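Local coordinates for uricase (Bacillus fastidiosus, PDB 4R8X), which catalyses the oxidation of urate by molecular oxygen to 5-hydroxyisourate, the first step of urate degradation towards allantoin, at the interface of chains A and B and the interface of chains A and C. Coordinates in Å, arbitrary orientation; residue numbers count along the deposited sequence, not the author numbering. Chains: chain A/B/C, Uricase.

Contact 1: the interface of chains A and B. Residues chain A 13, 15, 40, 116, 118, 138; chain B 199, 274, 290-291.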
ATOM      1  N   TYR A  13     -10.267  -3.247 -15.571  1.00 10.39           N
ATOM      2  CA  TYR A  13     -11.215  -3.959 -14.736  1.00 10.91           C
ATOM      3  C   TYR A  13     -12.439  -4.325 -15.550  1.00 11.19           C
ATOM      4  O   TYR A  13     -13.017  -3.484 -16.238  1.00 12.53           O
ATOM      5  CB  TYR A  13     -11.602  -3.131 -13.512  1.00 11.41           C
ATOM      6  CG  TYR A  13     -10.478  -3.010 -12.512  1.00 11.11           C
ATOM      7  CD1 TYR A  13     -10.235  -4.026 -11.590  1.00 12.62           C
ATOM      8  CD2 TYR A  13      -9.666  -1.874 -12.472  1.00 11.90           C
ATOM      9  CE1 TYR A  13      -9.200  -3.925 -10.661  1.00 12.86           C
ATOM     10  CE2 TYR A  13      -8.626  -1.766 -11.549  1.00 12.94           C
ATOM     11  CZ  TYR A  13      -8.408  -2.794 -10.641  1.00 12.85           C
ATOM     12  OH  TYR A  13      -7.395  -2.713  -9.705  1.00 14.29           O
ATOM     13  N   PHE A  15     -15.972  -6.635 -15.098  1.00 11.41           N
ATOM     14  CA  PHE A  15     -16.812  -7.384 -14.184  1.00 11.93           C
ATOM     15  C   PHE A  15     -18.059  -7.846 -14.903  1.00 12.74           C
ATOM     16  O   PHE A  15     -19.007  -7.084 -15.086  1.00 11.90           O
ATOM     17  CB  PHE A  15     -17.199  -6.523 -12.985  1.00 11.93           C
ATOM     18  CG  PHE A  15     -16.039  -5.813 -12.341  1.00 12.06           C
ATOM     19  CD1 PHE A  15     -14.848  -6.478 -12.071  1.00 13.62           C
ATOM     20  CD2 PHE A  15     -16.143  -4.475 -12.001  1.00 12.34           C
ATOM     21  CE1 PHE A  15     -13.786  -5.803 -11.474  1.00 13.13           C
ATOM     22  CE2 PHE A  15     -15.099  -3.806 -11.415  1.00 12.07           C
ATOM     23  CZ  PHE A  15     -13.918  -4.464 -11.139  1.00 11.92           C
ATOM     24  N   ILE A  40     -20.591 -13.473 -10.185  1.00 12.53           N
ATOM     25  CA  ILE A  40     -19.664 -12.424 -10.585  1.00 12.39           C
ATOM     26  C   ILE A  40     -18.440 -13.096 -11.209  1.00 12.36           C
ATOM     27  O   ILE A  40     -17.853 -14.017 -10.627  1.00 12.85           O
ATOM     28  CB  ILE A  40     -19.240 -11.535  -9.391  1.00 13.65           C
ATOM     29  CG1 ILE A  40     -20.468 -10.843  -8.789  1.00 14.02           C
ATOM     30  CG2 ILE A  40     -18.212 -10.507  -9.827  1.00 13.07           C
ATOM     31  CD1 ILE A  40     -20.231 -10.249  -7.425  1.00 14.93           C
ATOM     32  N   TYR A 116     -10.769 -10.722  -9.633  1.00 11.14           N
ATOM     33  CA  TYR A 116     -11.336  -9.758  -8.699  1.00 10.06           C
ATOM     34  C   TYR A 116     -12.317 -10.609  -7.909  1.00 10.63           C
ATOM     35  O   TYR A 116     -13.464 -10.822  -8.307  1.00 11.66           O
ATOM     36  CB  TYR A 116     -12.027  -8.674  -9.511  1.00 11.64           C
ATOM     37  CG  TYR A 116     -12.489  -7.406  -8.823  1.00 12.77           C
ATOM     38  CD1 TYR A 116     -11.697  -6.260  -8.819  1.00 12.99           C
ATOM     39  CD2 TYR A 116     -13.773  -7.314  -8.294  1.00 13.92           C
ATOM     40  CE1 TYR A 116     -12.154  -5.075  -8.247  1.00 11.88           C
ATOM     41  CE2 TYR A 116     -14.233  -6.145  -7.723  1.00 14.18           C
ATOM     42  CZ  TYR A 116     -13.427  -5.031  -7.718  1.00 11.97           C
ATOM     43  OH  TYR A 116     -13.910  -3.861  -7.161  1.00 14.02           O
ATOM     44  N   PHE A 118     -14.610 -12.729  -5.120  1.00 11.83           N
ATOM     45  CA  PHE A 118     -15.706 -12.577  -4.171  1.00 11.73           C
ATOM     46  C   PHE A 118     -15.996 -13.884  -3.459  1.00 12.25           C
ATOM     47  O   PHE A 118     -16.006 -14.956  -4.083  1.00 14.48           O
ATOM     48  CB  PHE A 118     -16.985 -12.118  -4.883  1.00 12.94           C
ATOM     49  CG  PHE A 118     -17.010 -10.649  -5.199  1.00 13.36           C
ATOM     50  CD1 PHE A 118     -16.585 -10.183  -6.437  1.00 14.96           C
ATOM     51  CD2 PHE A 118     -17.481  -9.731  -4.265  1.00 13.87           C
ATOM     52  CE1 PHE A 118     -16.621  -8.825  -6.738  1.00 13.21           C
ATOM     53  CE2 PHE A 118     -17.523  -8.372  -4.561  1.00 14.29           C
ATOM     54  CZ  PHE A 118     -17.092  -7.922  -5.801  1.00 13.26           C
ATOM     55  N   LYS A 138     -16.318  -8.934  -1.130  1.00 11.24           N
ATOM     56  CA  LYS A 138     -15.084  -8.760  -1.886  1.00 12.42           C
ATOM     57  C   LYS A 138     -13.932  -9.344  -1.091  1.00 11.66           C
ATOM     58  O   LYS A 138     -13.628  -8.885   0.008  1.00 13.64           O
ATOM     59  CB  LYS A 138     -14.796  -7.286  -2.151  1.00 13.47           C
ATOM     60  CG  LYS A 138     -13.489  -7.079  -2.881  1.00 17.82           C
ATOM     61  CD  LYS A 138     -13.626  -7.528  -4.311  1.00 17.23           C
ATOM     62  CE  LYS A 138     -12.284  -7.484  -5.065  1.00 16.86           C
ATOM     63  NZ  LYS A 138     -11.289  -8.524  -4.681  1.00 18.46           N
TER
ATOM     64  N   TYR B 199     -22.487  -1.578  -4.143  1.00 11.13           N
ATOM     65  CA  TYR B 199     -21.248  -2.097  -3.576  1.00 10.91           C
ATOM     66  C   TYR B 199     -20.816  -1.154  -2.447  1.00 11.15           C
ATOM     67  O   TYR B 199     -20.586   0.035  -2.677  1.00 12.43           O
ATOM     68  CB  TYR B 199     -20.200  -2.214  -4.696  1.00 11.74           C
ATOM     69  CG  TYR B 199     -18.881  -2.825  -4.308  1.00 11.80           C
ATOM     70  CD1 TYR B 199     -18.753  -3.665  -3.202  1.00 12.56           C
ATOM     71  CD2 TYR B 199     -17.755  -2.540  -5.051  1.00 12.62           C
ATOM     72  CE1 TYR B 199     -17.522  -4.214  -2.867  1.00 12.64           C
ATOM     73  CE2 TYR B 199     -16.532  -3.077  -4.718  1.00 12.98           C
ATOM     74  CZ  TYR B 199     -16.421  -3.900  -3.626  1.00 12.91           C
ATOM     75  OH  TYR B 199     -15.196  -4.431  -3.297  1.00 13.98           O
ATOM     76  N   TRP B 274     -19.752   0.145  -9.008  1.00 11.61           N
ATOM     77  CA  TRP B 274     -19.126   0.120 -10.312  1.00 11.92           C
ATOM     78  C   TRP B 274     -19.848   0.995 -11.336  1.00 12.68           C
ATOM     79  O   TRP B 274     -20.994   1.393 -11.131  1.00 14.40           O
ATOM     80  CB  TRP B 274     -19.169  -1.312 -10.825  1.00 12.74           C
ATOM     81  CG  TRP B 274     -18.397  -2.317 -10.037  1.00 12.99           C
ATOM     82  CD1 TRP B 274     -17.277  -2.106  -9.285  1.00 12.43           C
ATOM     83  CD2 TRP B 274     -18.689  -3.709  -9.945  1.00 11.87           C
ATOM     84  NE1 TRP B 274     -16.843  -3.298  -8.737  1.00 12.55           N
ATOM     85  CE2 TRP B 274     -17.698  -4.296  -9.129  1.00 12.48           C
ATOM     86  CE3 TRP B 274     -19.682  -4.528 -10.500  1.00 13.34           C
ATOM     87  CZ2 TRP B 274     -17.677  -5.669  -8.856  1.00 13.99           C
ATOM     88  CZ3 TRP B 274     -19.661  -5.884 -10.214  1.00 13.75           C
ATOM     89  CH2 TRP B 274     -18.669  -6.437  -9.399  1.00 13.74           C
ATOM     90  N   THR B 290     -17.299  -1.857 -14.704  1.00 10.50           N
ATOM     91  CA  THR B 290     -15.889  -1.583 -14.470  1.00 11.17           C
ATOM     92  C   THR B 290     -15.725  -0.652 -13.271  1.00 11.08           C
ATOM     93  O   THR B 290     -16.713  -0.187 -12.692  1.00 12.30           O
ATOM     94  CB  THR B 290     -15.215  -1.003 -15.738  1.00 12.34           C
ATOM     95  OG1 THR B 290     -13.790  -1.015 -15.573  1.00 13.43           O
ATOM     96  CG2 THR B 290     -15.666   0.421 -15.986  1.00 12.10           C
ATOM     97  N   GLU B 291     -14.489  -0.384 -12.875  1.00 11.02           N
ATOM     98  CA  GLU B 291     -14.285   0.520 -11.747  1.00 11.76           C
ATOM     99  C   GLU B 291     -14.572   1.951 -12.157  1.00 12.67           C
ATOM    100  O   GLU B 291     -14.299   2.341 -13.286  1.00 13.13           O
ATOM    101  CB  GLU B 291     -12.856   0.427 -11.191  1.00 11.17           C
ATOM    102  CG  GLU B 291     -12.477  -0.904 -10.541  1.00 12.65           C
ATOM    103  CD  GLU B 291     -13.168  -1.165  -9.206  1.00 12.25           C
ATOM    104  OE1 GLU B 291     -12.597  -1.927  -8.399  1.00 13.21           O
ATOM    105  OE2 GLU B 291     -14.287  -0.645  -8.962  1.00 13.94           O
TER
HETATM  106  O   HOH W   1     -13.085  -3.233  -4.481  1.00 16.09           O

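Contact 2: the interface of chains A and C. Residues chain A 71, 75, 78-79, 102-103; chain C 183, 185-188.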
ATOM      1  N   SER A  71      -9.291   1.916 -27.048  1.00 15.04           N
ATOM      2  CA  SER A  71     -10.059   1.002 -27.882  1.00 14.31           C
ATOM      3  C   SER A  71      -9.857  -0.451 -27.458  1.00 13.50           C
ATOM      4  O   SER A  71     -10.780  -1.266 -27.549  1.00 13.24           O
ATOM      5  CB  SER A  71      -9.682   1.167 -29.353  1.00 14.93           C
ATOM      6  OG  SER A  71      -9.850   2.501 -29.782  1.00 17.46           O
ATOM      7  N   PHE A  75     -12.680  -3.098 -26.399  1.00 13.19           N
ATOM      8  CA  PHE A  75     -12.698  -4.405 -27.035  1.00 13.24           C
ATOM      9  C   PHE A  75     -12.820  -5.501 -25.969  1.00 12.39           C
ATOM     10  O   PHE A  75     -13.646  -6.410 -26.085  1.00 12.75           O
ATOM     11  CB  PHE A  75     -11.419  -4.562 -27.861  1.00 12.88           C
ATOM     12  CG  PHE A  75     -11.389  -5.763 -28.770  1.00 12.86           C
ATOM     13  CD1 PHE A  75     -11.042  -7.021 -28.282  1.00 12.76           C
ATOM     14  CD2 PHE A  75     -11.628  -5.617 -30.126  1.00 12.99           C
ATOM     15  CE1 PHE A  75     -10.962  -8.122 -29.146  1.00 12.68           C
ATOM     16  CE2 PHE A  75     -11.562  -6.702 -30.971  1.00 13.99           C
ATOM     17  CZ  PHE A  75     -11.229  -7.954 -30.484  1.00 14.18           C
ATOM     18  N   ARG A  78     -16.377  -5.349 -24.143  1.00 14.57           N
ATOM     19  CA  ARG A  78     -17.449  -5.872 -24.986  1.00 15.68           C
ATOM     20  C   ARG A  78     -17.364  -7.386 -25.168  1.00 14.74           C
ATOM     21  O   ARG A  78     -18.391  -8.068 -25.237  1.00 15.69           O
ATOM     22  CB  ARG A  78     -17.484  -5.152 -26.332  1.00 17.39           C
ATOM     23  CG  ARG A  78     -17.733  -3.670 -26.177  1.00 19.75           C
ATOM     24  CD  ARG A  78     -17.695  -2.933 -27.495  1.00 21.56           C
ATOM     25  NE  ARG A  78     -17.500  -1.507 -27.276  1.00 22.52           N
ATOM     26  CZ  ARG A  78     -17.433  -0.599 -28.242  1.00 23.10           C
ATOM     27  NH1 ARG A  78     -17.552  -0.965 -29.509  1.00 22.55           N
ATOM     28  NH2 ARG A  78     -17.246   0.676 -27.935  1.00 24.05           N
ATOM     29  N   HIS A  79     -16.146  -7.920 -25.232  1.00 14.68           N
ATOM     30  CA  HIS A  79     -15.992  -9.364 -25.328  1.00 14.74           C
ATOM     31  C   HIS A  79     -16.371 -10.075 -24.033  1.00 14.40           C
ATOM     32  O   HIS A  79     -16.781 -11.234 -24.061  1.00 14.17           O
ATOM     33  CB  HIS A  79     -14.603  -9.758 -25.858  1.00 14.97           C
ATOM     34  CG  HIS A  79     -14.486  -9.624 -27.348  1.00 14.81           C
ATOM     35  ND1 HIS A  79     -14.239  -8.419 -27.971  1.00 14.46           N
ATOM     36  CD2 HIS A  79     -14.622 -10.539 -28.342  1.00 15.47           C
ATOM     37  CE1 HIS A  79     -14.231  -8.595 -29.281  1.00 14.49           C
ATOM     38  NE2 HIS A  79     -14.465  -9.870 -29.531  1.00 15.79           N
ATOM     39  N   LYS A 102      -9.408  -9.457 -35.759  1.00 15.40           N
ATOM     40  CA  LYS A 102      -9.830  -8.094 -36.096  1.00 16.24           C
ATOM     41  C   LYS A 102      -8.712  -7.264 -36.738  1.00 16.78           C
ATOM     42  O   LYS A 102      -8.954  -6.486 -37.668  1.00 17.62           O
ATOM     43  CB  LYS A 102     -10.353  -7.384 -34.841  1.00 17.26           C
ATOM     44  CG  LYS A 102     -10.860  -5.972 -35.081  1.00 17.62           C
ATOM     45  CD  LYS A 102     -12.006  -5.942 -36.059  1.00 19.69           C
ATOM     46  CE  LYS A 102     -12.452  -4.516 -36.309  1.00 22.08           C
ATOM     47  NZ  LYS A 102     -13.626  -4.490 -37.208  1.00 21.99           N
ATOM     48  N   TYR A 103      -7.492  -7.430 -36.238  1.00 16.05           N
ATOM     49  CA  TYR A 103      -6.376  -6.571 -36.622  1.00 15.81           C
ATOM     50  C   TYR A 103      -5.235  -7.364 -37.263  1.00 16.27           C
ATOM     51  O   TYR A 103      -4.382  -7.918 -36.578  1.00 17.18           O
ATOM     52  CB  TYR A 103      -5.885  -5.774 -35.409  1.00 15.96           C
ATOM     53  CG  TYR A 103      -6.976  -4.900 -34.815  1.00 15.33           C
ATOM     54  CD1 TYR A 103      -7.473  -3.818 -35.528  1.00 14.59           C
ATOM     55  CD2 TYR A 103      -7.522  -5.167 -33.560  1.00 15.30           C
ATOM     56  CE1 TYR A 103      -8.475  -3.024 -35.017  1.00 14.86           C
ATOM     57  CE2 TYR A 103      -8.525  -4.372 -33.031  1.00 14.18           C
ATOM     58  CZ  TYR A 103      -8.999  -3.305 -33.773  1.00 14.20           C
ATOM     59  OH  TYR A 103      -9.998  -2.501 -33.280  1.00 16.08           O
TER
ATOM     60  N   ILE C 183      -6.213   4.152 -35.313  1.00 16.69           N
ATOM     61  CA  ILE C 183      -7.272   3.428 -36.003  1.00 16.77           C
ATOM     62  C   ILE C 183      -8.653   3.829 -35.501  1.00 17.51           C
ATOM     63  O   ILE C 183      -8.897   3.878 -34.294  1.00 17.83           O
ATOM     64  CB  ILE C 183      -7.069   1.902 -35.865  1.00 16.22           C
ATOM     65  CG1 ILE C 183      -5.867   1.465 -36.701  1.00 18.13           C
ATOM     66  CG2 ILE C 183      -8.326   1.137 -36.271  1.00 16.60           C
ATOM     67  CD1 ILE C 183      -5.338   0.098 -36.334  1.00 19.13           C
ATOM     68  N   ASP C 185     -12.404   2.592 -35.711  1.00 17.97           N
ATOM     69  CA  ASP C 185     -13.379   1.576 -36.065  1.00 18.20           C
ATOM     70  C   ASP C 185     -14.458   1.548 -35.003  1.00 17.94           C
ATOM     71  O   ASP C 185     -14.585   2.494 -34.229  1.00 18.59           O
ATOM     72  CB  ASP C 185     -12.733   0.201 -36.307  1.00 18.84           C
ATOM     73  CG  ASP C 185     -11.968  -0.333 -35.101  1.00 17.67           C
ATOM     74  OD1 ASP C 185     -12.206   0.127 -33.964  1.00 17.61           O
ATOM     75  OD2 ASP C 185     -11.123  -1.239 -35.297  1.00 17.99           O
ATOM     76  N   GLU C 186     -15.233   0.472 -34.959  1.00 18.54           N
ATOM     77  CA  GLU C 186     -16.361   0.417 -34.038  1.00 18.46           C
ATOM     78  C   GLU C 186     -15.936   0.364 -32.576  1.00 18.75           C
ATOM     79  O   GLU C 186     -16.755   0.592 -31.692  1.00 19.80           O
ATOM     80  CB  GLU C 186     -17.293  -0.755 -34.354  1.00 20.82           C
ATOM     81  CG  GLU C 186     -16.700  -2.126 -34.129  1.00 22.54           C
ATOM     82  CD  GLU C 186     -15.973  -2.658 -35.344  1.00 23.67           C
ATOM     83  OE1 GLU C 186     -15.835  -3.897 -35.459  1.00 24.79           O
ATOM     84  OE2 GLU C 186     -15.547  -1.840 -36.188  1.00 23.99           O
ATOM     85  N   TYR C 187     -14.660   0.077 -32.320  1.00 17.85           N
ATOM     86  CA  TYR C 187     -14.166   0.026 -30.943  1.00 17.83           C
ATOM     87  C   TYR C 187     -13.596   1.355 -30.484  1.00 18.00           C
ATOM     88  O   TYR C 187     -13.223   1.506 -29.327  1.00 17.90           O
ATOM     89  CB  TYR C 187     -13.119  -1.081 -30.776  1.00 18.06           C
ATOM     90  CG  TYR C 187     -13.709  -2.447 -30.960  1.00 16.96           C
ATOM     91  CD1 TYR C 187     -14.478  -3.027 -29.962  1.00 17.54           C
ATOM     92  CD2 TYR C 187     -13.521  -3.150 -32.143  1.00 16.89           C
ATOM     93  CE1 TYR C 187     -15.037  -4.273 -30.132  1.00 18.28           C
ATOM     94  CE2 TYR C 187     -14.072  -4.397 -32.321  1.00 17.83           C
ATOM     95  CZ  TYR C 187     -14.835  -4.953 -31.317  1.00 18.51           C
ATOM     96  OH  TYR C 187     -15.385  -6.199 -31.495  1.00 20.06           O
ATOM     97  N   THR C 188     -13.552   2.328 -31.382  1.00 17.90           N
ATOM     98  CA  THR C 188     -12.907   3.594 -31.070  1.00 19.99           C
ATOM     99  C   THR C 188     -13.893   4.590 -30.470  1.00 22.61           C
ATOM    100  O   THR C 188     -14.911   4.912 -31.081  1.00 24.48           O
ATOM    101  CB  THR C 188     -12.228   4.204 -32.315  1.00 20.17           C
ATOM    102  OG1 THR C 188     -11.423   3.207 -32.955  1.00 20.01           O
ATOM    103  CG2 THR C 188     -11.334   5.363 -31.921  1.00 20.97           C
TER
HETATM  104  O   HOH W   2      -8.197   2.388 -32.107  1.00 16.81           O
HETATM  105  O   HOH W   3      -9.821   0.239 -32.493  1.00 18.12           O
HETATM  106  O   HOH W   4     -14.862  -1.958 -38.514  1.00 40.75           O

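Contact 1: the interface of chains A and B
In this two-fold subunit interface of the uricase family, an indole from chain B lies among aromatic residues of chain A, A:Phe15 and A:Phe118 from strands and A:Tyr116 from a loop. B:Trp274, in a loop, buries 71 Å² and lays one face against A:Phe15, crossing it obliquely with the planes 28° apart. The tilt brings one rim of the phenyl ring down over the indole, so that A:Phe15 CD2 comes to 3.3 Å from B:Trp274 CE2. The edge of the indole meets the hydroxyl end of A:Tyr116, where a weak but nearly straight hydrogen bond (168° at H) joins the ring N-H, B:Trp274 NE1, to A:Tyr116 OH at 3.4 Å. On the benzo edge, A:Phe118 meets the indole tip to tip. An alanine in place of B:Trp274 would probably leave A:Phe15 without its stacking partner and loosen the packing beside A:Tyr116 and A:Phe118.

B:Glu291, bent at chi2 (-71°), uses two parts of its chain. Its methylene CG rests over the face of A:Tyr13, 3.8 Å from the ring centroid, while its carboxylate OE1 accepts a bond of 2.6 Å from A:Tyr116 OH, met from above the carboxylate plane. The A:Tyr116 ring is held between A:Phe15 and A:Lys138 CE of its own chain. A water links its hydroxyl to B:Tyr199 OH. At the margin, B:Thr290 OG1 donates to the backbone oxygen A:Tyr13 O at 2.7 Å.

Contact 2: the interface of chains A and C
A loop tyrosine pressed against a helix of the neighbouring subunit forms the apolar centre of this second two-fold interface of the uricase subunits. C:Tyr187, from the loop segment at 185-188, buries 106 Å² against helix 69-82 of chain A. Its ring is covered on one face by A:Phe75, whose rim atom CD2 points at the middle of the tyrosine ring and lies 3.5 Å from C:Tyr187 CZ; C:Glu186 CG lies over the opposite face. A:Phe75 is directed there by its CG standing anti to the backbone N (chi1 -170°). Beside it, A:His79 CE1 covers part of the phenyl face, its ring fixed by a bond from ND1 to the backbone oxygen of A:Phe75, which lies in the imidazole plane.

Further out, A:Arg78, extended from CG to NE, crosses the tyrosine obliquely, its guanidinium plane 32° from the ring, and its NH1 reaches the backbone oxygen C:Glu186 O at 2.8 Å, from above the carbonyl plane. The side chain of C:Glu186 turns the other way to form a salt bridge with A:Lys102, tip to tip, A:Lys102 NZ lying 2.9 Å from C:Glu186 OE1 on its syn lone pair.

C:Asp185 spends both carboxylate oxygens. C:Asp185 OD2 receives A:Tyr103 OH on its syn lone pair at 2.6 Å, and C:Asp185 OD1 accepts the backbone N-H of C:Tyr187 N at 3.0 Å, which ties the loop to the acid. C:Thr188 OG1 stiffens the same turn, donating to C:Ile183 O and accepting from C:Asp185 N. Two joined waters complete the rim: one bridges A:Ser71 OG and C:Ile183 O, the other A:Tyr103 OH and C:Asp185 OD1. The nearby A:Lys102 amine would be likely to stabilise the negative charge of C:Asp185.

About 23 Å separates the C-alpha centres of contact 1 and contact 2, and the two patches share no residue. Chain A supplies different elements to each: strands 5-17, 40-50, 118-125 and 135-138 with the neighbouring loop residue A:Tyr116 in contact 1, and helices 69-82 and 88-102 with A:Tyr103 in contact 2. Each chain can therefore engage two neighbours at once, and because both interfaces are two-fold symmetric, their combination is consistent with the four-chain deposited assembly. Helix 69-82 also begins at the threonine predicted to bind urate, so contact 2 may support the active site.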